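Enoyl-CoA hydratase/carnithine racemase (Magnetospirillum magneticum, PDB 4NEK) probably acts on enoyl-CoA thioesters as a crotonase-fold isomerase, moving a double bond between the delta-3 and delta-2 positions. Local coordinates at residues F51-A62 against K92-I103; L110-P120 against L172-L182. All coordinates share one frame; numbering follows the deposited sequence.

How the contacts relate
From the N terminus, F51-A62 holds strand 50-54 and the loop after it. The chain then runs through helices 66-69 and 79-88 and returns as K92-I103, so contact 1 closes an excursion that holds two helices and no strand. Contact 2 opens only after that, with L110-P120. It closes when L172-L182 comes back along strand 115-118, after helices 139-147, 149-156 and 164-169. The two contacts follow in series and neither encloses the other. Each contact pairs two strands of one sheet. Bonds between strands 94-98 and 115-118 join the pairs: V94 N probably bonds to D114 OD2, and V98 N to Y117 O. Contact 1 also reaches strand 101-103.

Contact 1: F51-A62 against K92-I103; sequences FLILGSQTDFSA and KPVVAAVRGAAI
In F60, CG lies anti to the backbone N (chi1 -175°), which carries the ring over V98. V98 CG1 sits almost on the ring normal, 3.5 Å from the centroid of the F60 ring, a CH-pi contact over one face. R99 starts with CG between its backbone N and carbonyl carbon (chi1 70°) and bends at chi3, laying the guanidinium against the 56-58 turn. Q57 O stands over the guanidinium face, 3.2 Å from R99 CZ. At the edge, R99 NH1 reaches a water that also donates to S56 O. With an alanine here, S56 O would probably lose its water link to the guanidinium, and the backbone of the turn its cover. S56 OG holds that turn by accepting from T58 N and D59 N, an ST turn and an ST motif on one hydroxyl. D59 OD1 takes A101 N on its anti lone pair at 2.9 Å, in a nearly straight bond. A101 O accepts from both F60 N and S61 N, and I103 N closes on S61 O. Upstream, strands 51-54 and 94-98 pair in parallel, with V95 N to F51 O at 2.9 Å and I53 N to V95 O at 2.8 Å. On the face carrying F51 and I53, I53 CD1 meets V94 CG1 at 3.5 Å, and helix 29-44 covers them with F39. This parallel pair, connected through helices 66-69 and 79-88, belongs to the central sheet of the crotonase fold.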
loop_
_atom_site.group_PDB
_atom_site.type_symbol
_atom_site.label_atom_id
_atom_site.label_comp_id
_atom_site.label_asym_id
_atom_site.label_seq_id
_atom_site.Cartn_x
_atom_site.Cartn_y
_atom_site.Cartn_z
ATOM N N PHE C 51 17.593 23.449 10.652
ATOM C CA PHE C 51 16.348 24.154 10.982
ATOM C C PHE C 51 15.220 23.209 11.293
ATOM O O PHE C 51 15.085 22.165 10.678
ATOM C CB PHE C 51 15.874 24.976 9.805
ATOM C CG PHE C 51 16.794 26.111 9.435
ATOM C CD1 PHE C 51 16.641 27.334 10.023
ATOM C CD2 PHE C 51 17.756 25.954 8.451
ATOM C CE1 PHE C 51 17.475 28.387 9.678
ATOM C CE2 PHE C 51 18.579 26.997 8.091
ATOM C CZ PHE C 51 18.463 28.210 8.716
ATOM N N LEU C 52 14.372 23.635 12.204
ATOM C CA LEU C 52 13.141 22.932 12.470
ATOM C C LEU C 52 11.963 23.915 12.440
ATOM O O LEU C 52 11.888 24.811 13.247
ATOM C CB LEU C 52 13.211 22.281 13.827
ATOM C CG LEU C 52 11.896 21.723 14.357
ATOM C CD1 LEU C 52 11.398 20.637 13.434
ATOM C CD2 LEU C 52 12.088 21.127 15.725
ATOM N N ILE C 53 11.048 23.722 11.498
ATOM C CA ILE C 53 9.915 24.606 11.335
ATOM C C ILE C 53 8.671 24.008 11.899
ATOM O O ILE C 53 8.311 22.908 11.535
ATOM C CB ILE C 53 9.590 24.822 9.874
ATOM C CG1 ILE C 53 10.807 25.291 9.130
ATOM C CG2 ILE C 53 8.513 25.875 9.691
ATOM C CD1 ILE C 53 10.583 25.117 7.651
ATOM N N LEU C 54 8.002 24.786 12.734
ATOM C CA LEU C 54 6.825 24.341 13.478
ATOM C C LEU C 54 5.684 25.329 13.332
ATOM O O LEU C 54 5.896 26.494 13.003
ATOM C CB LEU C 54 7.132 24.290 14.977
ATOM C CG LEU C 54 8.318 23.408 15.339
ATOM C CD1 LEU C 54 8.613 23.452 16.838
ATOM C CD2 LEU C 54 8.059 21.986 14.917
ATOM N N GLY C 55 4.480 24.862 13.625
ATOM C CA GLY C 55 3.338 25.744 13.711
ATOM C C GLY C 55 2.804 25.851 15.122
ATOM O O GLY C 55 3.536 25.776 16.105
ATOM N N SER C 56 1.493 26.045 15.207
ATOM C CA SER C 56 0.817 26.180 16.488
ATOM C C SER C 56 0.609 24.783 17.032
ATOM O O SER C 56 1.073 23.786 16.435
ATOM C CB SER C 56 -0.500 26.900 16.311
ATOM O OG SER C 56 -1.528 26.024 15.830
ATOM N N GLN C 57 -0.107 24.689 18.137
ATOM C CA GLN C 57 -0.433 23.387 18.691
ATOM C C GLN C 57 -1.553 22.747 17.924
ATOM O O GLN C 57 -1.834 21.580 18.141
ATOM C CB GLN C 57 -0.787 23.490 20.188
ATOM C CG GLN C 57 0.396 23.817 21.103
ATOM C CD GLN C 57 1.703 23.110 20.698
ATOM O OE1 GLN C 57 2.625 23.729 20.169
ATOM N NE2 GLN C 57 1.766 21.809 20.913
ATOM N N THR C 58 -2.205 23.469 17.026
ATOM C CA THR C 58 -3.284 22.850 16.246
ATOM C C THR C 58 -3.148 22.956 14.738
ATOM O O THR C 58 -3.898 22.299 14.045
ATOM C CB THR C 58 -4.647 23.465 16.577
ATOM O OG1 THR C 58 -4.598 24.859 16.251
ATOM C CG2 THR C 58 -4.965 23.291 18.045
ATOM N N ASP C 59 -2.254 23.795 14.226
ATOM C CA ASP C 59 -2.165 24.017 12.800
ATOM C C ASP C 59 -0.781 24.384 12.361
ATOM O O ASP C 59 -0.011 24.921 13.108
ATOM C CB ASP C 59 -3.074 25.152 12.374
ATOM C CG ASP C 59 -4.544 24.839 12.577
ATOM O OD1 ASP C 59 -5.145 24.124 11.717
ATOM O OD2 ASP C 59 -5.116 25.331 13.592
ATOM N N PHE C 60 -0.458 24.044 11.133
ATOM C CA PHE C 60 0.807 24.408 10.577
ATOM C C PHE C 60 0.646 25.783 9.927
ATOM O O PHE C 60 1.243 26.749 10.371
ATOM C CB PHE C 60 1.275 23.343 9.566
ATOM C CG PHE C 60 2.656 23.581 9.014
ATOM C CD1 PHE C 60 3.740 23.545 9.823
ATOM C CD2 PHE C 60 2.850 23.839 7.655
ATOM C CE1 PHE C 60 5.010 23.767 9.316
ATOM C CE2 PHE C 60 4.113 24.057 7.135
ATOM C CZ PHE C 60 5.195 24.033 7.975
ATOM N N SER C 61 -0.141 25.854 8.855
ATOM C CA SER C 61 -0.497 27.122 8.259
ATOM C C SER C 61 -1.638 26.962 7.348
ATOM O O SER C 61 -1.629 26.121 6.448
ATOM C CB SER C 61 0.658 27.700 7.455
ATOM O OG SER C 61 0.227 28.872 6.823
ATOM N N ALA C 62 -2.606 27.840 7.519
ATOM C CA ALA C 62 -3.723 27.912 6.621
ATOM C C ALA C 62 -3.422 28.685 5.337
ATOM O O ALA C 62 -4.321 29.018 4.623
ATOM C CB ALA C 62 -4.887 28.548 7.332
ATOM N N LYS C 92 21.590 24.408 4.623
ATOM C CA LYS C 92 21.437 23.522 5.766
ATOM C C LYS C 92 20.099 22.787 5.724
ATOM O O LYS C 92 19.159 23.230 5.108
ATOM C CB LYS C 92 21.563 24.298 7.086
ATOM C CG LYS C 92 22.892 25.012 7.229
ATOM C CD LYS C 92 23.027 25.839 8.529
ATOM C CE LYS C 92 24.342 26.610 8.524
ATOM N NZ LYS C 92 24.534 27.431 9.728
ATOM N N PRO C 93 20.031 21.664 6.393
ATOM C CA PRO C 93 18.830 20.857 6.385
ATOM C C PRO C 93 17.681 21.505 7.094
ATOM O O PRO C 93 17.883 22.281 8.025
ATOM C CB PRO C 93 19.218 19.594 7.171
ATOM C CG PRO C 93 20.706 19.588 7.219
ATOM C CD PRO C 93 21.136 21.020 7.131
ATOM N N VAL C 94 16.483 21.127 6.663
ATOM C CA VAL C 94 15.249 21.723 7.143
ATOM C C VAL C 94 14.250 20.603 7.430
ATOM O O VAL C 94 13.965 19.788 6.584
ATOM C CB VAL C 94 14.665 22.638 6.069
ATOM C CG1 VAL C 94 13.366 23.252 6.530
ATOM C CG2 VAL C 94 15.661 23.726 5.672
ATOM N N VAL C 95 13.775 20.557 8.659
ATOM C CA VAL C 95 12.804 19.567 9.085
ATOM C C VAL C 95 11.533 20.301 9.431
ATOM O O VAL C 95 11.602 21.375 10.006
ATOM C CB VAL C 95 13.301 18.876 10.363
ATOM C CG1 VAL C 95 12.261 17.871 10.885
ATOM C CG2 VAL C 95 14.632 18.188 10.103
ATOM N N ALA C 96 10.394 19.763 9.053
ATOM C CA ALA C 96 9.133 20.390 9.391
ATOM C C ALA C 96 8.205 19.432 10.094
ATOM O O ALA C 96 8.257 18.251 9.847
ATOM C CB ALA C 96 8.467 20.879 8.144
ATOM N N ALA C 97 7.374 19.963 10.980
ATOM C CA ALA C 97 6.379 19.171 11.641
ATOM C C ALA C 97 5.076 19.849 11.390
ATOM O O ALA C 97 4.881 20.977 11.821
ATOM C CB ALA C 97 6.663 19.123 13.133
ATOM N N VAL C 98 4.167 19.171 10.693
ATOM C CA VAL C 98 2.910 19.753 10.318
ATOM C C VAL C 98 1.737 19.086 10.973
ATOM O O VAL C 98 1.816 17.937 11.351
ATOM C CB VAL C 98 2.729 19.711 8.802
ATOM C CG1 VAL C 98 3.943 20.305 8.117
ATOM C CG2 VAL C 98 2.605 18.308 8.280
ATOM N N ARG C 99 0.632 19.801 11.057
ATOM C CA ARG C 99 -0.622 19.288 11.610
ATOM C C ARG C 99 -1.742 20.192 11.232
ATOM O O ARG C 99 -1.508 21.297 10.782
ATOM C CB ARG C 99 -0.557 19.214 13.137
ATOM C CG ARG C 99 -0.551 20.588 13.779
ATOM C CD ARG C 99 0.188 20.599 15.096
ATOM N NE ARG C 99 -0.454 19.699 16.021
ATOM C CZ ARG C 99 0.084 19.272 17.148
ATOM N NH1 ARG C 99 1.280 19.683 17.561
ATOM N NH2 ARG C 99 -0.594 18.416 17.881
ATOM N N GLY C 100 -2.971 19.737 11.444
ATOM C CA GLY C 100 -4.156 20.514 11.095
ATOM C C GLY C 100 -4.078 21.053 9.680
ATOM O O GLY C 100 -3.776 20.319 8.741
ATOM N N ALA C 101 -4.281 22.349 9.528
ATOM C CA ALA C 101 -4.221 22.960 8.210
ATOM C C ALA C 101 -2.798 23.078 7.656
ATOM O O ALA C 101 -1.895 23.540 8.344
ATOM C CB ALA C 101 -4.840 24.320 8.255
ATOM N N ALA C 102 -2.611 22.613 6.431
ATOM C CA ALA C 102 -1.408 22.855 5.647
ATOM C C ALA C 102 -1.843 23.267 4.273
ATOM O O ALA C 102 -1.937 22.469 3.356
ATOM C CB ALA C 102 -0.545 21.620 5.576
ATOM N N ILE C 103 -2.151 24.551 4.138
ATOM C CA ILE C 103 -2.854 25.043 2.971
ATOM C C ILE C 103 -2.018 26.047 2.226
ATOM O O ILE C 103 -1.288 26.817 2.819
ATOM C CB ILE C 103 -4.181 25.671 3.359
ATOM C CG1 ILE C 103 -5.044 24.630 4.065
ATOM C CG2 ILE C 103 -4.904 26.221 2.125
ATOM C CD1 ILE C 103 -6.303 25.224 4.657
HETATM O O HOH W 1 3.030 21.698 16.554
#

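Contact 2: L110-P120 against L172-L182; sequences LPHCDLVYAAP and LINGVVPGEDL
Y117 and V177 meet at a slant: V177 CG2 approaches Y117 CD1 at 4.2 Å. N174 CB comes to Y117 CE1 at 4.0 Å, and the N174 amide plane is turned 28° from the ring. L182 reaches in from helix 179-194. With CG anti to the backbone N (chi1 170°), its CD1 is carried to 3.8 Å from Y117 CB. The backbones run parallel. N174 N bonds to V116 O, A118 N to G175 O, and V177 N to A118 O. This short pairing adds 175-176, a weakly bonded strand, as the outermost strand within the chain of the central sheet of the crotonase fold. V116 and I173 cross at about a right angle, with V116 CG1 3.7 Å from I173 CG2. The I173 chain extends on to place CD1 3.9 Å from A118 CB. At one end, L172 CD1 lies obliquely against the P111 ring, 3.8 Å from P111 CG. At the other, P120 CD packs 3.2 Å from V177 O, and V176 CG1 lies 4.0 Å from P120 CD. The second subunit reaches this strand edge, where R151 of that subunit donates to N174 O.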
loop_
_atom_site.group_PDB
_atom_site.type_symbol
_atom_site.label_atom_id
_atom_site.label_comp_id
_atom_site.label_asym_id
_atom_site.label_seq_id
_atom_site.Cartn_x
_atom_site.Cartn_y
_atom_site.Cartn_z
ATOM N N LEU C 110 6.591 22.245 1.525
ATOM C CA LEU C 110 7.118 21.009 2.067
ATOM C C LEU C 110 8.084 20.309 1.144
ATOM O O LEU C 110 8.990 19.586 1.617
ATOM C CB LEU C 110 5.971 20.093 2.426
ATOM C CG LEU C 110 5.035 20.705 3.466
ATOM C CD1 LEU C 110 3.881 19.753 3.759
ATOM C CD2 LEU C 110 5.739 21.063 4.744
ATOM N N PRO C 111 7.913 20.460 -0.169
ATOM C CA PRO C 111 8.894 19.785 -1.055
ATOM C C PRO C 111 10.314 20.345 -0.951
ATOM O O PRO C 111 11.246 19.685 -1.347
ATOM C CB PRO C 111 8.354 20.034 -2.424
ATOM C CG PRO C 111 6.870 20.162 -2.218
ATOM C CD PRO C 111 6.709 20.835 -0.890
ATOM N N HIS C 112 10.467 21.521 -0.359
ATOM C CA HIS C 112 11.779 22.058 -0.093
ATOM C C HIS C 112 12.335 21.631 1.262
ATOM O O HIS C 112 13.469 21.942 1.560
ATOM C CB HIS C 112 11.722 23.575 -0.170
ATOM C CG HIS C 112 11.115 24.064 -1.431
ATOM N ND1 HIS C 112 11.750 23.936 -2.647
ATOM C CD2 HIS C 112 9.901 24.602 -1.686
ATOM C CE1 HIS C 112 10.956 24.387 -3.600
ATOM N NE2 HIS C 112 9.831 24.805 -3.043
ATOM N N CYS C 113 11.561 20.927 2.071
ATOM C CA CYS C 113 12.085 20.398 3.291
ATOM C C CYS C 113 12.802 19.071 3.061
ATOM O O CYS C 113 12.544 18.384 2.079
ATOM C CB CYS C 113 10.976 20.271 4.308
ATOM S SG CYS C 113 10.268 21.902 4.684
ATOM N N ASP C 114 13.725 18.730 3.965
ATOM C CA ASP C 114 14.490 17.526 3.861
ATOM C C ASP C 114 13.775 16.414 4.567
ATOM O O ASP C 114 13.787 15.276 4.083
ATOM C CB ASP C 114 15.842 17.754 4.418
ATOM C CG ASP C 114 16.588 18.841 3.641
ATOM O OD1 ASP C 114 16.968 18.593 2.471
ATOM O OD2 ASP C 114 16.768 19.961 4.187
ATOM N N LEU C 115 13.119 16.729 5.675
ATOM C CA LEU C 115 12.247 15.777 6.349
ATOM C C LEU C 115 11.015 16.456 6.840
ATOM O O LEU C 115 11.080 17.562 7.333
ATOM C CB LEU C 115 12.939 15.200 7.589
ATOM C CG LEU C 115 14.233 14.436 7.396
ATOM C CD1 LEU C 115 14.877 14.135 8.742
ATOM C CD2 LEU C 115 14.027 13.144 6.643
ATOM N N VAL C 116 9.905 15.753 6.809
ATOM C CA VAL C 116 8.624 16.273 7.222
ATOM C C VAL C 116 7.790 15.208 7.907
ATOM O O VAL C 116 7.666 14.097 7.418
ATOM C CB VAL C 116 7.839 16.688 5.994
ATOM C CG1 VAL C 116 6.506 17.272 6.418
ATOM C CG2 VAL C 116 8.597 17.692 5.167
ATOM N N TYR C 117 7.251 15.527 9.068
ATOM C CA TYR C 117 6.380 14.601 9.830
ATOM C C TYR C 117 5.087 15.328 9.988
ATOM O O TYR C 117 5.085 16.535 10.163
ATOM C CB TYR C 117 6.958 14.248 11.207
ATOM C CG TYR C 117 8.270 13.592 11.042
ATOM C CD1 TYR C 117 8.381 12.216 10.826
ATOM C CD2 TYR C 117 9.428 14.385 10.944
ATOM C CE1 TYR C 117 9.616 11.626 10.558
ATOM C CE2 TYR C 117 10.677 13.813 10.699
ATOM C CZ TYR C 117 10.778 12.443 10.508
ATOM O OH TYR C 117 12.033 11.930 10.312
ATOM N N ALA C 118 3.998 14.581 9.954
ATOM C CA ALA C 118 2.668 15.123 10.031
ATOM C C ALA C 118 1.810 14.419 11.042
ATOM O O ALA C 118 1.961 13.230 11.261
ATOM C CB ALA C 118 2.009 14.960 8.687
ATOM N N ALA C 119 0.901 15.151 11.662
ATOM C CA ALA C 119 -0.027 14.557 12.613
ATOM C C ALA C 119 -1.172 13.933 11.879
ATOM O O ALA C 119 -1.458 14.316 10.748
ATOM C CB ALA C 119 -0.561 15.599 13.546
ATOM N N PRO C 120 -1.835 12.957 12.492
ATOM C CA PRO C 120 -2.966 12.227 11.909
ATOM C C PRO C 120 -4.034 13.110 11.293
ATOM O O PRO C 120 -4.507 12.812 10.181
ATOM C CB PRO C 120 -3.538 11.484 13.102
ATOM C CG PRO C 120 -2.355 11.170 13.910
ATOM C CD PRO C 120 -1.443 12.358 13.778
ATOM N N LEU C 172 5.645 13.238 -0.004
ATOM C CA LEU C 172 5.611 14.593 0.500
ATOM C C LEU C 172 6.007 14.641 1.956
ATOM O O LEU C 172 6.519 15.636 2.421
ATOM C CB LEU C 172 4.219 15.171 0.324
ATOM C CG LEU C 172 4.091 16.661 0.536
ATOM C CD1 LEU C 172 4.881 17.483 -0.498
ATOM C CD2 LEU C 172 2.627 17.021 0.460
ATOM N N ILE C 173 5.735 13.581 2.689
ATOM C CA ILE C 173 6.102 13.528 4.121
ATOM C C ILE C 173 6.774 12.193 4.369
ATOM O O ILE C 173 6.520 11.246 3.632
ATOM C CB ILE C 173 4.890 13.628 5.082
ATOM C CG1 ILE C 173 3.944 12.452 4.885
ATOM C CG2 ILE C 173 4.155 14.921 4.862
ATOM C CD1 ILE C 173 2.699 12.544 5.754
ATOM N N ASN C 174 7.542 12.110 5.440
ATOM C CA ASN C 174 8.189 10.896 5.775
ATOM C C ASN C 174 7.260 9.997 6.559
ATOM O O ASN C 174 7.425 8.773 6.525
ATOM C CB ASN C 174 9.408 11.163 6.625
ATOM C CG ASN C 174 10.518 11.807 5.846
ATOM O OD1 ASN C 174 11.418 11.148 5.370
ATOM N ND2 ASN C 174 10.443 13.083 5.697
ATOM N N GLY C 175 6.331 10.550 7.318
ATOM C CA GLY C 175 5.549 9.705 8.191
ATOM C C GLY C 175 4.561 10.445 9.047
ATOM O O GLY C 175 4.570 11.656 9.115
ATOM N N VAL C 176 3.671 9.688 9.652
ATOM C CA VAL C 176 2.628 10.220 10.444
ATOM C C VAL C 176 2.932 9.935 11.888
ATOM O O VAL C 176 3.249 8.839 12.220
ATOM C CB VAL C 176 1.313 9.565 10.069
ATOM C CG1 VAL C 176 0.153 10.100 10.920
ATOM C CG2 VAL C 176 1.029 9.862 8.610
ATOM N N VAL C 177 2.774 10.921 12.751
ATOM C CA VAL C 177 3.106 10.808 14.164
ATOM C C VAL C 177 2.022 11.474 14.983
ATOM O O VAL C 177 1.628 12.580 14.677
ATOM C CB VAL C 177 4.380 11.573 14.485
ATOM C CG1 VAL C 177 4.741 11.417 15.948
ATOM C CG2 VAL C 177 5.525 11.069 13.615
ATOM N N PRO C 178 1.506 10.782 16.001
ATOM C CA PRO C 178 0.475 11.326 16.920
ATOM C C PRO C 178 0.842 12.712 17.427
ATOM O O PRO C 178 1.985 12.959 17.769
ATOM C CB PRO C 178 0.483 10.336 18.081
ATOM C CG PRO C 178 0.982 9.043 17.483
ATOM C CD PRO C 178 1.883 9.396 16.326
ATOM N N GLY C 179 -0.109 13.627 17.397
ATOM C CA GLY C 179 0.150 15.026 17.729
ATOM C C GLY C 179 0.904 15.241 19.025
ATOM O O GLY C 179 1.787 16.077 19.086
ATOM N N GLU C 180 0.592 14.472 20.065
ATOM C CA GLU C 180 1.283 14.656 21.329
ATOM C C GLU C 180 2.785 14.343 21.237
ATOM O O GLU C 180 3.514 14.813 22.061
ATOM C CB GLU C 180 0.653 13.847 22.433
ATOM C CG GLU C 180 0.790 12.341 22.253
ATOM C CD GLU C 180 -0.526 11.669 21.886
ATOM O OE1 GLU C 180 -0.744 10.548 22.433
ATOM O OE2 GLU C 180 -1.316 12.263 21.075
ATOM N N ASP C 181 3.250 13.572 20.249
ATOM C CA ASP C 181 4.672 13.251 20.084
ATOM C C ASP C 181 5.303 13.884 18.858
ATOM O O ASP C 181 6.479 13.641 18.543
ATOM C CB ASP C 181 4.845 11.743 19.944
ATOM C CG ASP C 181 4.426 10.967 21.207
ATOM O OD1 ASP C 181 4.521 11.536 22.318
ATOM O OD2 ASP C 181 3.977 9.805 21.075
ATOM N N LEU C 182 4.538 14.710 18.158
ATOM C CA LEU C 182 4.974 15.180 16.869
ATOM C C LEU C 182 6.219 16.046 16.966
ATOM O O LEU C 182 7.213 15.798 16.271
ATOM C CB LEU C 182 3.832 15.913 16.192
ATOM C CG LEU C 182 4.194 16.678 14.923
ATOM C CD1 LEU C 182 4.542 15.741 13.786
ATOM C CD2 LEU C 182 3.031 17.573 14.492
#